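PDB 3GO2: putative L-alanine-DL-glutamate epimerase from Burkholderia xenovorans, which binds magnesium and, as a member of the mandelate racemase/muconate lactonizing enzyme family, probably acts as a racemase or epimerase. Local coordinates for residues A[122-127]-A[341-346]; A[159-164]-A[215-220]. All coordinates share one frame; numbering follows the deposited sequence.

In the fold
Contact 1 pairs 122-127 with 341-346, two pieces of chain more than two hundred residues apart in sequence, and contact 2 pairs 159-164 with 215-220, both of which fall between the segments of contact 1. Their centres lie about 7 Å apart, and the two contacts touch: the side chain of Tyr122 meets that of Lys163, and the backbone of Cys126 is hydrogen-bonded to that of Lys163. Strands 342-344, 118-123, 161-168 and 215-219 thus follow one another round the barrel. Contact 1 brings His125 to the active site; contact 2 brings Lys163 and the magnesium ligand Asp219.

Contact 1. Residues A[122-127]-A[341-346]; sequences YWSHCP and IMETDI
Tyr122 lays its ring against Glu343, whose CA sits over one ring face, offset toward the rim, 3.8 Å from the ring centroid in a CH-pi contact. Glu343 CB and CG cross it obliquely near CZ and OH, both 3.3 Å from OH, while Ile341 CG2 meets the edge at CD2 (3.8 Å). The Tyr122 OH itself is hydrogen-bonded to Lys163. Beneath these side chains the strands run parallel, Tyr122 N binding Met342 O and Thr344 N binding Tyr122 O; Ser124 N then reaches Thr344 O with a nearly straight bond (172°).

With CG anti to its backbone N (chi1 -175°), Glu343 begins an extended chain that carries its carboxylate to Ser124. Ser124 OG donates to the anti lone pair of OE2 at 2.6 Å, while OE1 is held by the backbone N of Asn319. Trp123 packs just as closely: Ile346 CB stands almost directly over its five-membered ring, 3.5 Å from the centroid, and Cys126 SG lies over the opposite face.

The looser side is the water that donates to Ser124 O at 2.8 Å and accepts only weakly from Trp123 NE1 and Ile346 N; the firmer partner of NE1 is Asp347. At partly exposed His125 the hold is firm again: ND1 donates to the syn lone pair of Asp345 OD1 at 2.7 Å, in the imidazole plane, which fixes the ring's rotation, and Trp129 stacks on that ring. His125 contacts fumarate or 2-oxoglutarate in other structures of this protein, neither bound here, so this His-carboxylate pair belongs to the substrate pocket of an enolase-superfamily barrel.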
# COMPACT_ATOMS: atom_id res chain seq x y z
N TYR A 122 31.87 20.30 -8.42
CA TYR A 122 31.22 21.25 -9.32
C TYR A 122 31.38 22.65 -8.74
O TYR A 122 31.40 22.84 -7.52
CB TYR A 122 29.75 20.90 -9.58
CG TYR A 122 28.74 21.02 -8.44
CD1 TYR A 122 28.08 22.23 -8.19
CD2 TYR A 122 28.43 19.93 -7.64
CE1 TYR A 122 27.15 22.34 -7.17
CE2 TYR A 122 27.47 20.03 -6.64
CZ TYR A 122 26.83 21.23 -6.42
OH TYR A 122 25.89 21.32 -5.40
N TRP A 123 31.58 23.62 -9.63
CA TRP A 123 31.69 25.01 -9.27
C TRP A 123 30.27 25.55 -9.10
O TRP A 123 29.52 25.73 -10.08
CB TRP A 123 32.47 25.76 -10.38
CG TRP A 123 32.57 27.25 -10.25
CD1 TRP A 123 31.88 28.08 -9.41
CD2 TRP A 123 33.42 28.10 -11.04
NE1 TRP A 123 32.24 29.39 -9.64
CE2 TRP A 123 33.17 29.43 -10.64
CE3 TRP A 123 34.36 27.86 -12.05
CZ2 TRP A 123 33.85 30.53 -11.20
CZ3 TRP A 123 35.03 28.95 -12.61
CH2 TRP A 123 34.77 30.26 -12.18
N SER A 124 29.91 25.77 -7.84
CA SER A 124 28.55 26.16 -7.47
C SER A 124 28.31 27.66 -7.53
O SER A 124 29.26 28.45 -7.62
CB SER A 124 28.24 25.59 -6.09
OG SER A 124 26.84 25.56 -5.84
N HIS A 125 27.05 28.07 -7.47
CA HIS A 125 26.70 29.50 -7.56
C HIS A 125 27.43 30.19 -8.71
O HIS A 125 28.06 31.27 -8.55
CB HIS A 125 26.96 30.18 -6.24
CG HIS A 125 26.22 29.51 -5.11
ND1 HIS A 125 26.82 28.59 -4.29
CD2 HIS A 125 24.92 29.55 -4.76
CE1 HIS A 125 25.92 28.11 -3.44
NE2 HIS A 125 24.76 28.69 -3.70
N CYS A 126 27.30 29.56 -9.87
CA CYS A 126 28.03 29.91 -11.08
C CYS A 126 27.04 30.08 -12.22
O CYS A 126 26.64 29.09 -12.83
CB CYS A 126 28.99 28.78 -11.42
SG CYS A 126 29.98 29.10 -12.94
N PRO A 127 26.69 31.32 -12.56
CA PRO A 127 27.25 32.63 -12.17
C PRO A 127 26.53 33.37 -11.04
O PRO A 127 26.65 34.60 -10.88
CB PRO A 127 27.14 33.43 -13.49
CG PRO A 127 25.96 32.80 -14.20
CD PRO A 127 25.65 31.47 -13.60
N ILE A 341 29.33 13.53 -6.19
CA ILE A 341 30.13 14.71 -6.56
C ILE A 341 30.17 15.60 -5.32
O ILE A 341 29.39 15.38 -4.39
CB ILE A 341 29.49 15.48 -7.74
CG1 ILE A 341 30.45 16.49 -8.34
CG2 ILE A 341 28.20 16.19 -7.33
CD1 ILE A 341 30.03 16.93 -9.75
N MET A 342 31.07 16.59 -5.27
CA MET A 342 31.13 17.55 -4.15
C MET A 342 30.96 18.99 -4.64
O MET A 342 31.61 19.45 -5.57
CB MET A 342 32.43 17.43 -3.33
CG MET A 342 32.58 18.50 -2.19
SD MET A 342 33.92 18.03 -1.04
CE MET A 342 34.32 19.73 -0.47
N GLU A 343 30.04 19.70 -4.00
CA GLU A 343 29.85 21.12 -4.23
C GLU A 343 31.01 21.94 -3.71
O GLU A 343 31.51 21.68 -2.65
CB GLU A 343 28.59 21.58 -3.48
CG GLU A 343 28.22 23.04 -3.74
CD GLU A 343 26.95 23.47 -3.03
OE1 GLU A 343 26.56 22.81 -2.04
OE2 GLU A 343 26.36 24.48 -3.48
N THR A 344 31.39 22.99 -4.43
CA THR A 344 32.27 24.00 -3.83
C THR A 344 32.06 25.33 -4.55
O THR A 344 31.69 25.33 -5.72
CB THR A 344 33.76 23.56 -3.86
OG1 THR A 344 34.50 24.32 -2.92
CG2 THR A 344 34.36 23.73 -5.26
N ASP A 345 32.28 26.43 -3.85
CA ASP A 345 32.26 27.76 -4.49
C ASP A 345 33.68 28.08 -4.89
O ASP A 345 34.60 28.04 -4.06
CB ASP A 345 31.71 28.82 -3.53
CG ASP A 345 30.21 28.72 -3.33
OD1 ASP A 345 29.49 28.27 -4.25
OD2 ASP A 345 29.72 29.13 -2.25
N ILE A 346 33.87 28.39 -6.16
CA ILE A 346 35.19 28.74 -6.66
C ILE A 346 35.40 30.26 -6.56
O ILE A 346 36.55 30.72 -6.47
CB ILE A 346 35.39 28.16 -8.08
CG1 ILE A 346 35.50 26.62 -8.03
CG2 ILE A 346 36.62 28.74 -8.76
CD1 ILE A 346 36.59 26.07 -7.11
O HOH W 1 31.28 30.15 -6.68

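Contact 2. Residues A[159-164]-A[215-220]; sequences FRAIKT and EILLDL. With MG (magnesium ion), chain B.
Asp219 OD2 is gripped from two directions, by the magnesium ion at 2.3 Å and by Lys163 NZ at 3.5 Å, the latter a weak bond within a salt bridge. The other oxygen, OD1, accepts from the backbone N of Asn221, and a water that also binds the magnesium lies 2.7 Å from OD1. Lys163 arrives across Asp219 CB with a bend at chi3 (80°), its CE 3.8 Å from that atom. NZ lies 3.6 Å from the metal and is held more firmly by Glu245, in a salt bridge, and by Tyr122 OH. Glu245 and Glu269 complete the protein ligands of this magnesium site.

Behind the site the parallel strands are laced by alternating backbone bonds, from Glu215 N to Arg160 O through to Asp219 N to Thr164 O. On the face of Lys163, the Lys163 and Leu217 side chains cross at about a right angle, CG to CB 3.6 Å, and Leu217 CD1 touches Ala161 CB. On the other face Ile162 and Ile216 lie side by side, CG1 against CG1 at 4.2 Å.

That second face is covered by helix 193-210, through Leu206 on both isoleucines and His202 bonded to Thr164 OG1. The first looks into the barrel, where Tyr122 of strand 118-123 meets Ala161 and Leu217, and strand 243-245 extends the sheet beyond 215-219.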
# COMPACT_ATOMS: atom_id res chain seq x y z
N PHE A 159 37.17 22.92 -14.82
CA PHE A 159 36.05 22.42 -13.99
C PHE A 159 35.14 21.65 -14.89
O PHE A 159 35.01 21.99 -16.08
CB PHE A 159 35.38 23.55 -13.22
CG PHE A 159 36.25 24.07 -12.13
CD1 PHE A 159 37.06 25.19 -12.33
CD2 PHE A 159 36.38 23.37 -10.94
CE1 PHE A 159 37.93 25.63 -11.33
CE2 PHE A 159 37.23 23.81 -9.93
CZ PHE A 159 38.01 24.92 -10.13
N ARG A 160 34.59 20.56 -14.35
CA ARG A 160 33.86 19.59 -15.14
C ARG A 160 32.35 19.77 -15.03
O ARG A 160 31.61 19.11 -15.76
CB ARG A 160 34.18 18.19 -14.67
CG ARG A 160 35.67 17.84 -14.74
CD ARG A 160 35.95 16.61 -13.94
NE ARG A 160 37.38 16.30 -13.94
CZ ARG A 160 37.92 15.19 -13.43
NH1 ARG A 160 37.15 14.25 -12.86
NH2 ARG A 160 39.23 15.02 -13.49
N ALA A 161 31.94 20.62 -14.09
CA ALA A 161 30.51 20.87 -13.81
C ALA A 161 30.31 22.20 -13.12
O ALA A 161 31.18 22.65 -12.36
CB ALA A 161 29.93 19.74 -12.97
N ILE A 162 29.19 22.86 -13.40
CA ILE A 162 28.81 24.12 -12.78
C ILE A 162 27.34 24.07 -12.39
O ILE A 162 26.57 23.35 -13.03
CB ILE A 162 29.04 25.34 -13.75
CG1 ILE A 162 28.24 25.20 -15.03
CG2 ILE A 162 30.53 25.49 -14.07
CD1 ILE A 162 28.46 26.35 -16.03
N LYS A 163 26.97 24.82 -11.35
CA LYS A 163 25.58 24.92 -10.93
C LYS A 163 25.08 26.34 -10.94
O LYS A 163 25.73 27.22 -10.40
CB LYS A 163 25.39 24.33 -9.55
CG LYS A 163 23.92 24.12 -9.19
CD LYS A 163 23.67 23.27 -7.93
CE LYS A 163 23.83 24.02 -6.61
NZ LYS A 163 23.66 23.13 -5.41
N THR A 164 23.91 26.55 -11.53
CA THR A 164 23.27 27.86 -11.51
C THR A 164 21.90 27.79 -10.82
O THR A 164 21.45 26.71 -10.41
CB THR A 164 23.11 28.46 -12.95
OG1 THR A 164 22.79 29.84 -12.85
CG2 THR A 164 22.07 27.68 -13.80
N GLU A 215 29.39 19.81 -17.48
CA GLU A 215 28.02 19.49 -17.06
C GLU A 215 27.37 20.68 -16.38
O GLU A 215 28.04 21.46 -15.72
CB GLU A 215 28.06 18.32 -16.09
CG GLU A 215 28.50 17.03 -16.72
CD GLU A 215 27.35 16.21 -17.22
OE1 GLU A 215 26.20 16.66 -17.13
OE2 GLU A 215 27.61 15.10 -17.70
N ILE A 216 26.05 20.84 -16.55
CA ILE A 216 25.32 21.95 -15.95
C ILE A 216 24.29 21.38 -14.98
O ILE A 216 23.51 20.50 -15.34
CB ILE A 216 24.63 22.80 -17.04
CG1 ILE A 216 25.69 23.53 -17.88
CG2 ILE A 216 23.68 23.82 -16.43
CD1 ILE A 216 25.14 24.27 -19.08
N LEU A 217 24.34 21.87 -13.74
CA LEU A 217 23.38 21.55 -12.68
C LEU A 217 22.47 22.76 -12.53
O LEU A 217 22.92 23.91 -12.64
CB LEU A 217 24.11 21.29 -11.35
CG LEU A 217 24.97 20.03 -11.23
CD1 LEU A 217 26.22 19.99 -12.19
CD2 LEU A 217 25.41 19.95 -9.78
N LEU A 218 21.19 22.51 -12.22
CA LEU A 218 20.20 23.56 -12.04
C LEU A 218 19.59 23.42 -10.64
O LEU A 218 19.03 22.39 -10.32
CB LEU A 218 19.10 23.48 -13.08
CG LEU A 218 17.95 24.49 -12.95
CD1 LEU A 218 18.44 25.96 -13.03
CD2 LEU A 218 16.89 24.22 -14.04
N ASP A 219 19.72 24.45 -9.83
CA ASP A 219 19.14 24.45 -8.48
C ASP A 219 17.92 25.35 -8.47
O ASP A 219 17.99 26.58 -8.69
CB ASP A 219 20.20 24.92 -7.48
CG ASP A 219 19.84 24.67 -6.04
OD1 ASP A 219 18.70 24.25 -5.73
OD2 ASP A 219 20.73 24.95 -5.18
N LEU A 220 16.78 24.73 -8.14
CA LEU A 220 15.52 25.42 -7.99
C LEU A 220 15.15 25.73 -6.54
O LEU A 220 14.13 26.39 -6.29
CB LEU A 220 14.42 24.61 -8.65
CG LEU A 220 14.67 24.24 -10.09
CD1 LEU A 220 13.51 23.32 -10.61
CD2 LEU A 220 14.84 25.51 -10.97
MG MG B . 21.09 24.09 -3.08
O HOH W 2 18.86 23.26 -3.24
O HOH W 3 20.96 25.65 -2.22